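Local structure of putative mandelate racemase (Zymomonas mobilis, 2OX4) at residues E9-H14 against E381-I386; R22-K27 against A50-L55; F135-E140 against H341-K346; T321-A326 against P373-D378. The protein binds magnesium and is probably a lyase of the enolase superfamily, related in fold to mandelate racemase and muconate lactonizing enzyme. One frame throughout, in Å; residues are numbered along the deposited sequence.

Contact 1: residues E9-H14 against E381-I386; sequences EIFHVH and EKLYQI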
loop_
_atom_site.group_PDB
_atom_site.type_symbol
_atom_site.label_atom_id
_atom_site.label_comp_id
_atom_site.label_asym_id
_atom_site.label_seq_id
_atom_site.Cartn_x
_atom_site.Cartn_y
_atom_site.Cartn_z
ATOM N N GLU C 9 28.278 37.783 16.478
ATOM C CA GLU C 9 28.356 38.806 15.452
ATOM C C GLU C 9 27.910 38.248 14.124
ATOM O O GLU C 9 28.326 37.161 13.742
ATOM C CB GLU C 9 29.785 39.320 15.323
ATOM C CG GLU C 9 30.317 39.950 16.595
ATOM C CD GLU C 9 31.826 40.163 16.517
ATOM O OE1 GLU C 9 32.583 39.220 16.824
ATOM O OE2 GLU C 9 32.249 41.264 16.122
ATOM N N ILE C 10 27.064 38.988 13.415
ATOM C CA ILE C 10 26.495 38.470 12.167
ATOM C C ILE C 10 26.845 39.415 11.027
ATOM O O ILE C 10 26.607 40.615 11.123
ATOM C CB ILE C 10 24.950 38.289 12.267
ATOM C CG1 ILE C 10 24.604 37.331 13.406
ATOM C CG2 ILE C 10 24.367 37.779 10.943
ATOM C CD1 ILE C 10 23.361 37.746 14.154
ATOM N N PHE C 11 27.407 38.859 9.956
ATOM C CA PHE C 11 27.886 39.648 8.821
ATOM C C PHE C 11 27.075 39.278 7.592
ATOM O O PHE C 11 27.236 38.187 7.050
ATOM C CB PHE C 11 29.363 39.326 8.540
ATOM C CG PHE C 11 30.272 39.534 9.719
ATOM C CD1 PHE C 11 30.465 38.524 10.663
ATOM C CD2 PHE C 11 30.963 40.730 9.872
ATOM C CE1 PHE C 11 31.301 38.710 11.752
ATOM C CE2 PHE C 11 31.803 40.928 10.958
ATOM C CZ PHE C 11 31.982 39.919 11.899
ATOM N N HIS C 12 26.200 40.176 7.155
ATOM C CA HIS C 12 25.510 39.979 5.892
ATOM C C HIS C 12 26.317 40.751 4.826
ATOM O O HIS C 12 26.199 41.979 4.692
ATOM C CB HIS C 12 24.045 40.443 5.985
ATOM C CG HIS C 12 23.230 40.134 4.765
ATOM N ND1 HIS C 12 21.979 40.678 4.547
ATOM C CD2 HIS C 12 23.484 39.336 3.696
ATOM C CE1 HIS C 12 21.501 40.234 3.398
ATOM N NE2 HIS C 12 22.392 39.419 2.861
ATOM N N VAL C 13 27.175 40.016 4.126
ATOM C CA VAL C 13 28.225 40.611 3.280
ATOM C C VAL C 13 27.564 41.381 2.142
ATOM O O VAL C 13 26.576 40.912 1.560
ATOM C CB VAL C 13 29.187 39.531 2.711
ATOM C CG1 VAL C 13 30.233 40.171 1.770
ATOM C CG2 VAL C 13 29.894 38.803 3.843
ATOM N N HIS C 14 28.082 42.580 1.855
ATOM C CA HIS C 14 27.559 43.408 0.769
ATOM C C HIS C 14 27.687 42.722 -0.590
ATOM O O HIS C 14 28.542 41.850 -0.772
ATOM C CB HIS C 14 28.273 44.765 0.748
ATOM C CG HIS C 14 27.997 45.612 1.953
ATOM N ND1 HIS C 14 28.834 46.636 2.348
ATOM C CD2 HIS C 14 26.978 45.592 2.845
ATOM C CE1 HIS C 14 28.342 47.207 3.434
ATOM N NE2 HIS C 14 27.215 46.595 3.755
ATOM N N GLU C 381 39.541 40.672 8.525
ATOM C CA GLU C 381 39.097 41.873 9.246
ATOM C C GLU C 381 38.252 42.793 8.371
ATOM O O GLU C 381 37.447 43.568 8.887
ATOM C CB GLU C 381 40.280 42.658 9.828
ATOM C CG GLU C 381 41.044 41.934 10.930
ATOM C CD GLU C 381 40.301 41.939 12.251
ATOM O OE1 GLU C 381 39.942 40.844 12.734
ATOM O OE2 GLU C 381 40.068 43.036 12.802
ATOM N N LYS C 382 38.444 42.698 7.055
ATOM C CA LYS C 382 37.713 43.515 6.084
ATOM C C LYS C 382 36.196 43.335 6.196
ATOM O O LYS C 382 35.431 44.251 5.876
ATOM C CB LYS C 382 38.144 43.160 4.657
ATOM C CG LYS C 382 38.208 44.357 3.713
ATOM C CD LYS C 382 37.987 43.954 2.256
ATOM C CE LYS C 382 38.789 42.718 1.875
ATOM N NZ LYS C 382 40.258 42.977 1.788
ATOM N N LEU C 383 35.766 42.155 6.649
ATOM C CA LEU C 383 34.339 41.850 6.754
ATOM C C LEU C 383 33.536 42.903 7.487
ATOM O O LEU C 383 32.409 43.190 7.105
ATOM C CB LEU C 383 34.106 40.484 7.395
ATOM C CG LEU C 383 33.593 39.505 6.342
ATOM C CD1 LEU C 383 34.789 38.934 5.586
ATOM C CD2 LEU C 383 32.787 38.427 7.006
ATOM N N TYR C 384 34.132 43.503 8.518
ATOM C CA TYR C 384 33.470 44.536 9.311
ATOM C C TYR C 384 33.100 45.761 8.473
ATOM O O TYR C 384 32.129 46.451 8.763
ATOM C CB TYR C 384 34.355 44.941 10.500
ATOM C CG TYR C 384 34.489 43.851 11.540
ATOM C CD1 TYR C 384 35.456 42.839 11.415
ATOM C CD2 TYR C 384 33.635 43.811 12.643
ATOM C CE1 TYR C 384 35.565 41.825 12.371
ATOM C CE2 TYR C 384 33.738 42.807 13.600
ATOM C CZ TYR C 384 34.700 41.819 13.459
ATOM O OH TYR C 384 34.785 40.827 14.410
ATOM N N GLN C 385 33.870 46.013 7.422
ATOM C CA GLN C 385 33.664 47.190 6.583
ATOM C C GLN C 385 32.823 46.909 5.332
ATOM O O GLN C 385 32.338 47.832 4.680
ATOM C CB GLN C 385 35.016 47.792 6.187
ATOM C CG GLN C 385 35.599 48.757 7.220
ATOM C CD GLN C 385 34.662 49.911 7.557
ATOM O OE1 GLN C 385 34.044 49.934 8.622
ATOM N NE2 GLN C 385 34.554 50.873 6.644
ATOM N N ILE C 386 32.654 45.635 4.989
ATOM C CA ILE C 386 31.961 45.264 3.749
ATOM C C ILE C 386 30.710 44.400 4.018
ATOM O O ILE C 386 30.276 43.626 3.158
ATOM C CB ILE C 386 32.901 44.581 2.717
ATOM C CG1 ILE C 386 33.491 43.275 3.281
ATOM C CG2 ILE C 386 34.017 45.540 2.267
ATOM C CD1 ILE C 386 33.966 42.339 2.196
#
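In the N-terminal domain of this enolase-superfamily fold, strand 5-13 sits in the middle of an antiparallel sheet, and the returning C-terminal chain crosses one side of it at E381-I386 before entering the same sheet as strand 387-393. The crossing is an irregular turn with helical backbone angles. L383 comes first, directed at the strand; its one methyl CD2 lies between two residues of the strand, 3.9 Å from F11 CB and 4.3 Å from V13 CG2. L383 also touches L25 of the adjoining strand 24-30. Y384 serves with both its face and its tip. The edge of the F11 ring meets the tyrosine face in a T-shaped stack, with centroids 5.0 Å apart and planes at 89°, and F11 CE2 stands over the centre of the Y384 ring. At the other end of the tyrosine, its OH comes within 3.1 Å of E9 OE2, which lies at the ring edge. The extended side chain of E9 carries that carboxylate out from the strand, and a hydrogen bond with the hydroxyl of Y389 holds OE2; a glutamate suits the place because its buried carboxylate has this hydroxyl to bond. I386 closes the turn: its CD1 is 4.3 Å from V13 CG1, an apolar touch, while its backbone takes a polar role. H14 sets one ring face against the I386 carbonyl carbon, and NE2 of that ring bonds D388. The H14 N-H points almost straight, at 172°, to I386 O, 2.8 Å from N and in the carbonyl plane.

Contact 2: residues R22-K27 against A50-L55; sequences RPILVK and AAAGIL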
loop_
_atom_site.group_PDB
_atom_site.type_symbol
_atom_site.label_atom_id
_atom_site.label_comp_id
_atom_site.label_asym_id
_atom_site.label_seq_id
_atom_site.Cartn_x
_atom_site.Cartn_y
_atom_site.Cartn_z
ATOM N N ARG C 22 25.292 37.468 -1.771
ATOM C CA ARG C 22 25.518 38.106 -0.473
ATOM C C ARG C 22 25.586 37.046 0.632
ATOM O O ARG C 22 24.565 36.724 1.242
ATOM C CB ARG C 22 24.399 39.109 -0.152
ATOM C CG ARG C 22 24.379 40.369 -1.012
ATOM C CD ARG C 22 23.509 41.443 -0.390
ATOM N NE ARG C 22 24.035 41.859 0.910
ATOM C CZ ARG C 22 23.418 42.683 1.750
ATOM N NH1 ARG C 22 22.231 43.191 1.431
ATOM N NH2 ARG C 22 23.992 43.003 2.914
ATOM N N PRO C 23 26.794 36.522 0.911
ATOM C CA PRO C 23 26.989 35.540 1.985
ATOM C C PRO C 23 26.620 36.035 3.382
ATOM O O PRO C 23 26.621 37.241 3.648
ATOM C CB PRO C 23 28.485 35.225 1.935
ATOM C CG PRO C 23 28.993 35.811 0.676
ATOM C CD PRO C 23 28.041 36.833 0.192
ATOM N N ILE C 24 26.286 35.087 4.256
ATOM C CA ILE C 24 25.875 35.397 5.619
ATOM C C ILE C 24 26.742 34.568 6.562
ATOM O O ILE C 24 26.697 33.326 6.547
ATOM C CB ILE C 24 24.368 35.103 5.891
ATOM C CG1 ILE C 24 23.469 35.635 4.766
ATOM C CG2 ILE C 24 23.956 35.725 7.236
ATOM C CD1 ILE C 24 23.056 34.571 3.739
ATOM N N LEU C 25 27.540 35.269 7.366
ATOM C CA LEU C 25 28.474 34.620 8.280
ATOM C C LEU C 25 28.163 34.997 9.720
ATOM O O LEU C 25 27.640 36.081 9.985
ATOM C CB LEU C 25 29.914 35.007 7.929
ATOM C CG LEU C 25 30.378 34.471 6.574
ATOM C CD1 LEU C 25 31.543 35.258 6.012
ATOM C CD2 LEU C 25 30.731 33.007 6.686
ATOM N N VAL C 26 28.476 34.084 10.637
ATOM C CA VAL C 26 28.273 34.278 12.068
ATOM C C VAL C 26 29.553 33.963 12.811
ATOM O O VAL C 26 30.200 32.938 12.552
ATOM C CB VAL C 26 27.061 33.450 12.641
ATOM C CG1 VAL C 26 27.342 31.938 12.637
ATOM C CG2 VAL C 26 26.709 33.923 14.055
ATOM N N LYS C 27 29.919 34.862 13.721
ATOM C CA LYS C 27 31.059 34.658 14.605
ATOM C C LYS C 27 30.592 34.608 16.058
ATOM O O LYS C 27 29.981 35.561 16.576
ATOM C CB LYS C 27 32.121 35.759 14.386
ATOM C CG LYS C 27 33.355 35.639 15.306
ATOM C CD LYS C 27 34.381 36.763 15.037
ATOM C CE LYS C 27 35.509 36.740 16.045
ATOM N NZ LYS C 27 36.564 37.734 15.667
ATOM N N ALA C 50 16.701 37.479 5.353
ATOM C CA ALA C 50 15.934 36.632 6.266
ATOM C C ALA C 50 16.890 35.746 7.077
ATOM O O ALA C 50 16.676 35.530 8.262
ATOM C CB ALA C 50 14.929 35.789 5.488
ATOM N N ALA C 51 17.943 35.249 6.428
ATOM C CA ALA C 51 19.007 34.525 7.121
ATOM C C ALA C 51 19.709 35.405 8.175
ATOM O O ALA C 51 19.922 34.973 9.308
ATOM C CB ALA C 51 20.024 33.951 6.109
ATOM N N ALA C 52 20.032 36.651 7.821
ATOM C CA ALA C 52 20.644 37.551 8.797
ATOM C C ALA C 52 19.702 37.786 9.982
ATOM O O ALA C 52 20.141 37.822 11.135
ATOM C CB ALA C 52 21.050 38.874 8.134
ATOM N N GLY C 53 18.404 37.916 9.690
ATOM C CA GLY C 53 17.393 38.156 10.714
ATOM C C GLY C 53 17.159 36.960 11.622
ATOM O O GLY C 53 17.016 37.123 12.837
ATOM N N ILE C 54 17.128 35.755 11.052
ATOM C CA ILE C 54 16.981 34.556 11.892
ATOM C C ILE C 54 18.155 34.379 12.858
ATOM O O ILE C 54 17.964 33.968 14.016
ATOM C CB ILE C 54 16.663 33.242 11.098
ATOM C CG1 ILE C 54 15.997 32.199 12.012
ATOM C CG2 ILE C 54 17.928 32.617 10.489
ATOM C CD1 ILE C 54 14.586 32.511 12.420
ATOM N N LEU C 55 19.364 34.706 12.393
ATOM C CA LEU C 55 20.550 34.569 13.241
ATOM C C LEU C 55 20.480 35.553 14.403
ATOM O O LEU C 55 20.765 35.191 15.553
ATOM C CB LEU C 55 21.827 34.766 12.421
ATOM C CG LEU C 55 22.115 33.638 11.425
ATOM C CD1 LEU C 55 23.263 34.047 10.512
ATOM C CD2 LEU C 55 22.466 32.351 12.176
#
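Strand 24-27 and helix 50-55 pack as sheet against helix in the N-terminal domain, their axes 8.9 Å apart at closest approach and only 18° from parallel. The close-fitting part centres on I24, whose two branches part over the helix. CG1 is anti to the carbonyl carbon and carries CD1 to A51 CB at 3.9 Å; the second torsion, 98°, is well off a staggered value, a mildly strained setting. CG2, anti to the backbone N, meets L55 CD1 at 3.7 Å, the shortest approach between the two segments. Isoleucine suits this place because its beta branching lets one residue cover two turns of the helix at once, and alanine suits A51 because a single methyl allows the backbone of the helix to come near. The fit is looser toward solvent, at the partly exposed A52, whose backbone N lies 4.1 Å from I24 CG2. Another loose pair is buried: L55 CD1 stands 4.4 Å from V26 CB. V26 and L55 both find further partners: each touches F98 of helix 89-110, and L55 also reaches I10 of strand 5-13, so the leucine is wedged between sheet and second helix. Taking no part in the strand contact, A50 and I54 pack on I54 and G47 of the second subunit, which means that the helix has an apolar neighbour there as well. With no polar pair bonded between the two segments, the pairing probably rests on burial and on complementary shape, without a directional bond to fix the helix along the strand.

Contact 3: residues F135-E140 against H341-K346; sequences FGWGKE and HEHHQK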
loop_
_atom_site.group_PDB
_atom_site.type_symbol
_atom_site.label_atom_id
_atom_site.label_comp_id
_atom_site.label_asym_id
_atom_site.label_seq_id
_atom_site.Cartn_x
_atom_site.Cartn_y
_atom_site.Cartn_z
ATOM N N PHE C 135 28.818 28.895 -16.252
ATOM C CA PHE C 135 29.161 30.254 -15.809
ATOM C C PHE C 135 30.647 30.580 -16.004
ATOM O O PHE C 135 31.127 31.632 -15.562
ATOM C CB PHE C 135 28.789 30.465 -14.339
ATOM C CG PHE C 135 27.312 30.439 -14.080
ATOM C CD1 PHE C 135 26.439 31.155 -14.890
ATOM C CD2 PHE C 135 26.793 29.693 -13.026
ATOM C CE1 PHE C 135 25.070 31.132 -14.651
ATOM C CE2 PHE C 135 25.427 29.662 -12.783
ATOM C CZ PHE C 135 24.565 30.382 -13.599
ATOM N N GLY C 136 31.364 29.670 -16.655
ATOM C CA GLY C 136 32.802 29.806 -16.848
ATOM C C GLY C 136 33.622 29.141 -15.753
ATOM O O GLY C 136 33.338 29.299 -14.555
ATOM N N TRP C 137 34.643 28.399 -16.170
ATOM C CA TRP C 137 35.694 27.945 -15.265
ATOM C C TRP C 137 36.959 28.804 -15.449
ATOM O O TRP C 137 37.932 28.349 -16.040
ATOM C CB TRP C 137 35.990 26.461 -15.529
ATOM C CG TRP C 137 36.730 25.809 -14.396
ATOM C CD1 TRP C 137 38.046 25.455 -14.373
ATOM C CD2 TRP C 137 36.193 25.448 -13.114
ATOM N NE1 TRP C 137 38.364 24.899 -13.160
ATOM C CE2 TRP C 137 37.246 24.883 -12.365
ATOM C CE3 TRP C 137 34.922 25.549 -12.527
ATOM C CZ2 TRP C 137 37.071 24.414 -11.062
ATOM C CZ3 TRP C 137 34.751 25.084 -11.229
ATOM C CH2 TRP C 137 35.821 24.525 -10.511
ATOM N N GLY C 138 36.971 30.031 -14.924
ATOM C CA GLY C 138 37.037 30.272 -13.491
ATOM C C GLY C 138 36.737 31.678 -12.994
ATOM O O GLY C 138 35.722 31.891 -12.333
ATOM N N LYS C 139 37.619 32.636 -13.278
ATOM C CA LYS C 139 37.652 33.873 -12.479
ATOM C C LYS C 139 36.947 35.113 -13.046
ATOM O O LYS C 139 36.822 36.132 -12.355
ATOM C CB LYS C 139 39.058 34.187 -11.962
ATOM C CG LYS C 139 39.917 35.057 -12.854
ATOM C CD LYS C 139 41.139 35.532 -12.084
ATOM C CE LYS C 139 42.077 34.372 -11.754
ATOM N NZ LYS C 139 42.589 34.430 -10.356
ATOM N N GLU C 140 36.472 35.022 -14.284
ATOM C CA GLU C 140 35.348 35.847 -14.717
ATOM C C GLU C 140 34.074 35.021 -14.895
ATOM O O GLU C 140 34.028 34.074 -15.687
ATOM C CB GLU C 140 35.675 36.667 -15.974
ATOM C CG GLU C 140 36.418 35.908 -17.066
ATOM C CD GLU C 140 36.157 36.477 -18.451
ATOM O OE1 GLU C 140 36.969 37.307 -18.914
ATOM O OE2 GLU C 140 35.138 36.097 -19.072
ATOM N N HIS C 341 33.011 15.581 -4.083
ATOM C CA HIS C 341 32.927 16.939 -3.531
ATOM C C HIS C 341 32.695 17.985 -4.634
ATOM O O HIS C 341 33.344 17.962 -5.681
ATOM C CB HIS C 341 34.195 17.281 -2.731
ATOM C CG HIS C 341 34.187 18.674 -2.177
ATOM N ND1 HIS C 341 33.710 18.972 -0.920
ATOM C CD2 HIS C 341 34.564 19.855 -2.726
ATOM C CE1 HIS C 341 33.803 20.272 -0.711
ATOM N NE2 HIS C 341 34.319 20.833 -1.792
ATOM N N GLU C 342 31.761 18.897 -4.391
ATOM C CA GLU C 342 31.444 19.962 -5.329
ATOM C C GLU C 342 32.388 21.136 -5.110
ATOM O O GLU C 342 32.438 21.713 -4.012
ATOM C CB GLU C 342 30.017 20.454 -5.103
ATOM C CG GLU C 342 29.667 21.626 -5.999
ATOM C CD GLU C 342 28.226 22.082 -5.865
ATOM O OE1 GLU C 342 27.595 21.863 -4.801
ATOM O OE2 GLU C 342 27.730 22.679 -6.839
ATOM N N HIS C 343 33.117 21.512 -6.157
ATOM C CA HIS C 343 33.935 22.720 -6.061
ATOM C C HIS C 343 33.412 23.789 -7.007
ATOM O O HIS C 343 33.530 23.664 -8.230
ATOM C CB HIS C 343 35.422 22.421 -6.298
ATOM C CG HIS C 343 36.313 23.591 -6.015
ATOM N ND1 HIS C 343 36.333 24.232 -4.792
ATOM C CD2 HIS C 343 37.201 24.249 -6.800
ATOM C CE1 HIS C 343 37.202 25.230 -4.835
ATOM N NE2 HIS C 343 37.730 25.270 -6.045
ATOM N N HIS C 344 32.798 24.820 -6.416
ATOM C CA HIS C 344 31.977 25.770 -7.156
ATOM C C HIS C 344 32.865 26.815 -7.793
ATOM O O HIS C 344 33.863 27.252 -7.194
ATOM C CB HIS C 344 30.951 26.437 -6.238
ATOM C CG HIS C 344 29.775 27.016 -6.963
ATOM N ND1 HIS C 344 29.873 28.121 -7.784
ATOM C CD2 HIS C 344 28.468 26.656 -6.972
ATOM C CE1 HIS C 344 28.680 28.413 -8.273
ATOM N NE2 HIS C 344 27.810 27.540 -7.796
ATOM N N GLN C 345 32.494 27.209 -9.009
ATOM C CA GLN C 345 33.222 28.236 -9.759
ATOM C C GLN C 345 33.324 29.592 -9.041
ATOM O O GLN C 345 34.302 30.322 -9.225
ATOM C CB GLN C 345 32.669 28.377 -11.189
ATOM C CG GLN C 345 31.262 28.983 -11.315
ATOM C CD GLN C 345 31.270 30.510 -11.315
ATOM O OE1 GLN C 345 30.632 31.142 -10.474
ATOM N NE2 GLN C 345 32.007 31.107 -12.252
ATOM N N LYS C 346 32.328 29.919 -8.214
ATOM C CA LYS C 346 32.325 31.196 -7.492
ATOM C C LYS C 346 33.563 31.378 -6.596
ATOM O O LYS C 346 34.027 32.495 -6.406
ATOM C CB LYS C 346 31.020 31.385 -6.702
ATOM C CG LYS C 346 31.018 30.739 -5.319
ATOM C CD LYS C 346 29.757 29.968 -5.055
ATOM C CE LYS C 346 28.707 30.846 -4.467
ATOM N NZ LYS C 346 27.338 30.426 -4.900
#
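Closure of the modified TIM barrel brings this pair together: F135-E140 follows the first barrel strand, 126-131, and H341-K346 covers the last, 341-344, its parallel neighbour. Q345 holds the loop. Its CG occupies the crowded position between backbone N and carbonyl carbon, and a second bend at chi2, 84°, folds the amide back onto the loop. NE2 then donates to G136 O at 3.2 Å, nearly straight at 171° and in the carbonyl plane, while F135 CB packs beside the amide carbon. An alanine at Q345 would remove this donor and would probably loosen the loop around G136 O. Glycine suits G136, since a CB at its backbone angles would be jammed against the preceding carbonyl. W137, with CG anti to the backbone N, slides past Q345; W137 CE3 lies 3.9 Å from Q345 CB. The far rim of the indole arrives edge-on at the strand backbone, CH2 being 3.3 Å from H343 O, and NE1 is hydrogen-bonded to E160. H344, whose side chain is about 7 Å from the bound magnesium, is set by its own chain: K346 CD lies over one ring face, and K346 N donates to H344 ND1 in the ring plane, at 3.1 Å and 174°.

Contact 4: residues T321-A326 against P373-D378; sequences TGVAEA and PGIGQD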
loop_
_atom_site.group_PDB
_atom_site.type_symbol
_atom_site.label_atom_id
_atom_site.label_comp_id
_atom_site.label_asym_id
_atom_site.label_seq_id
_atom_site.Cartn_x
_atom_site.Cartn_y
_atom_site.Cartn_z
ATOM N N THR C 321 31.121 30.882 0.925
ATOM C CA THR C 321 32.488 31.305 1.227
ATOM C C THR C 321 33.374 30.142 1.634
ATOM O O THR C 321 32.928 28.976 1.696
ATOM C CB THR C 321 32.555 32.355 2.366
ATOM O OG1 THR C 321 32.461 31.698 3.640
ATOM C CG2 THR C 321 31.477 33.422 2.238
ATOM N N GLY C 322 34.627 30.478 1.936
ATOM C CA GLY C 322 35.605 29.518 2.448
ATOM C C GLY C 322 35.273 28.935 3.814
ATOM O O GLY C 322 35.811 27.889 4.178
ATOM N N VAL C 323 34.404 29.606 4.576
ATOM C CA VAL C 323 33.868 29.028 5.813
ATOM C C VAL C 323 33.034 27.789 5.483
ATOM O O VAL C 323 33.331 26.709 5.979
ATOM C CB VAL C 323 33.055 30.060 6.652
ATOM C CG1 VAL C 323 32.394 29.384 7.871
ATOM C CG2 VAL C 323 33.985 31.200 7.137
ATOM N N ALA C 324 32.018 27.958 4.634
ATOM C CA ALA C 324 31.230 26.828 4.129
ATOM C C ALA C 324 32.099 25.729 3.525
ATOM O O ALA C 324 31.897 24.539 3.799
ATOM C CB ALA C 324 30.198 27.310 3.111
ATOM N N GLU C 325 33.069 26.104 2.696
ATOM C CA GLU C 325 33.850 25.063 2.022
ATOM C C GLU C 325 34.732 24.257 2.975
ATOM O O GLU C 325 34.722 23.012 2.926
ATOM C CB GLU C 325 34.630 25.563 0.801
ATOM C CG GLU C 325 35.177 24.364 -0.029
ATOM C CD GLU C 325 35.216 24.587 -1.545
ATOM O OE1 GLU C 325 35.606 25.695 -1.974
ATOM O OE2 GLU C 325 34.891 23.636 -2.308
ATOM N N ALA C 326 35.462 24.951 3.852
ATOM C CA ALA C 326 36.288 24.283 4.851
ATOM C C ALA C 326 35.441 23.350 5.721
ATOM O O ALA C 326 35.828 22.208 5.966
ATOM C CB ALA C 326 37.021 25.302 5.728
ATOM N N PRO C 373 43.295 23.393 14.078
ATOM C CA PRO C 373 42.178 23.272 15.039
ATOM C C PRO C 373 40.865 23.863 14.504
ATOM O O PRO C 373 40.893 24.844 13.767
ATOM C CB PRO C 373 42.664 24.064 16.254
ATOM C CG PRO C 373 44.176 24.046 16.142
ATOM C CD PRO C 373 44.447 24.124 14.662
ATOM N N GLY C 374 39.733 23.261 14.872
ATOM C CA GLY C 374 38.421 23.775 14.446
ATOM C C GLY C 374 38.147 23.420 12.990
ATOM O O GLY C 374 38.628 22.394 12.489
ATOM N N ILE C 375 37.394 24.268 12.283
ATOM C CA ILE C 375 37.132 24.000 10.857
ATOM C C ILE C 375 38.337 24.384 9.986
ATOM O O ILE C 375 38.420 23.986 8.829
ATOM C CB ILE C 375 35.832 24.694 10.331
ATOM C CG1 ILE C 375 35.983 26.221 10.360
ATOM C CG2 ILE C 375 34.587 24.208 11.112
ATOM C CD1 ILE C 375 34.792 26.979 9.735
ATOM N N GLY C 376 39.274 25.145 10.561
ATOM C CA GLY C 376 40.491 25.536 9.841
ATOM C C GLY C 376 40.308 26.745 8.942
ATOM O O GLY C 376 40.973 26.876 7.918
ATOM N N GLN C 377 39.408 27.641 9.338
ATOM C CA GLN C 377 39.081 28.802 8.530
ATOM C C GLN C 377 38.781 29.969 9.445
ATOM O O GLN C 377 38.366 29.767 10.592
ATOM C CB GLN C 377 37.896 28.502 7.612
ATOM C CG GLN C 377 37.597 29.567 6.533
ATOM C CD GLN C 377 38.803 29.859 5.659
ATOM O OE1 GLN C 377 39.695 30.612 6.050
ATOM N NE2 GLN C 377 38.840 29.254 4.476
ATOM N N ASP C 378 38.994 31.188 8.944
ATOM C CA ASP C 378 38.572 32.392 9.649
ATOM C C ASP C 378 38.151 33.441 8.618
ATOM O O ASP C 378 38.522 33.367 7.445
ATOM C CB ASP C 378 39.732 32.915 10.505
ATOM C CG ASP C 378 39.273 33.724 11.723
ATOM O OD1 ASP C 378 38.093 34.151 11.813
ATOM O OD2 ASP C 378 40.127 33.940 12.602
#
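Apolar packing accounts for part of this contact between the start of helix 322-333 and the loop P373-D378. V323 CG1, anti to the backbone N, meets I375 CD1 at 3.9 Å, and V323 CG2 lies 4.0 Å from Q377 CG. A326 CB reaches 3.8 Å from Q377 CB and also rests against I375 O; a methyl suits a place this near a backbone. Polar contact across the segments is slight. The Q377 side chain starts with CG anti to the backbone N and bends at chi2, 55°, so that NE2 makes a weak bond to G322 O, 3.3 Å at 154°. The same NE2 has a better partner in H358 O. Q377 OE1 accepts from D378 N on a lone pair, 3.0 Å away, which fixes the rotation of the amide. G322 has to be small, because a CB there would clash with Q377 NE2. A leucine at Q377 would lack both amide atoms and would probably cost the loop its tie to H358 and its hold on D378 N. Bonds within each segment shape the two partners. T321 OG1 accepts from V323 N at 3.0 Å, and T321 O from E325 N. In the loop, G374 and G376 both have positive phi, which glycine tolerates, and I375 N and O are bonded to D104 and H330. The arrangement thus sets the first turns of a barrel helix, capped at its N-terminus by T321, against a type II' turn, P373-G376, in the chain that returns from the barrel to the N-terminal sheet.

In the fold
Contacts 1 and 2 share the N-terminal sheet, their centres 10 Å apart, and F11 N bonds L25 O, 2.8 Å away, across strands 5-13 and 24-30. Contact 4, 16 Å from each of them between centres, packs against that sheet through L25: L25 CD2 lies 3.7 Å from V323 CG2, joining the N-terminal domain to the barrel. From there E325 OE2 reaches contact 3, taking H341 NE2 and H343 ND1, each at 2.9 Å. Contact 3 alone approaches the metal site, formed by E215, E241 and E267; the H344 side chain is about 7 Å from that of E215. Contacts 1, 2 and 4 lie away from it.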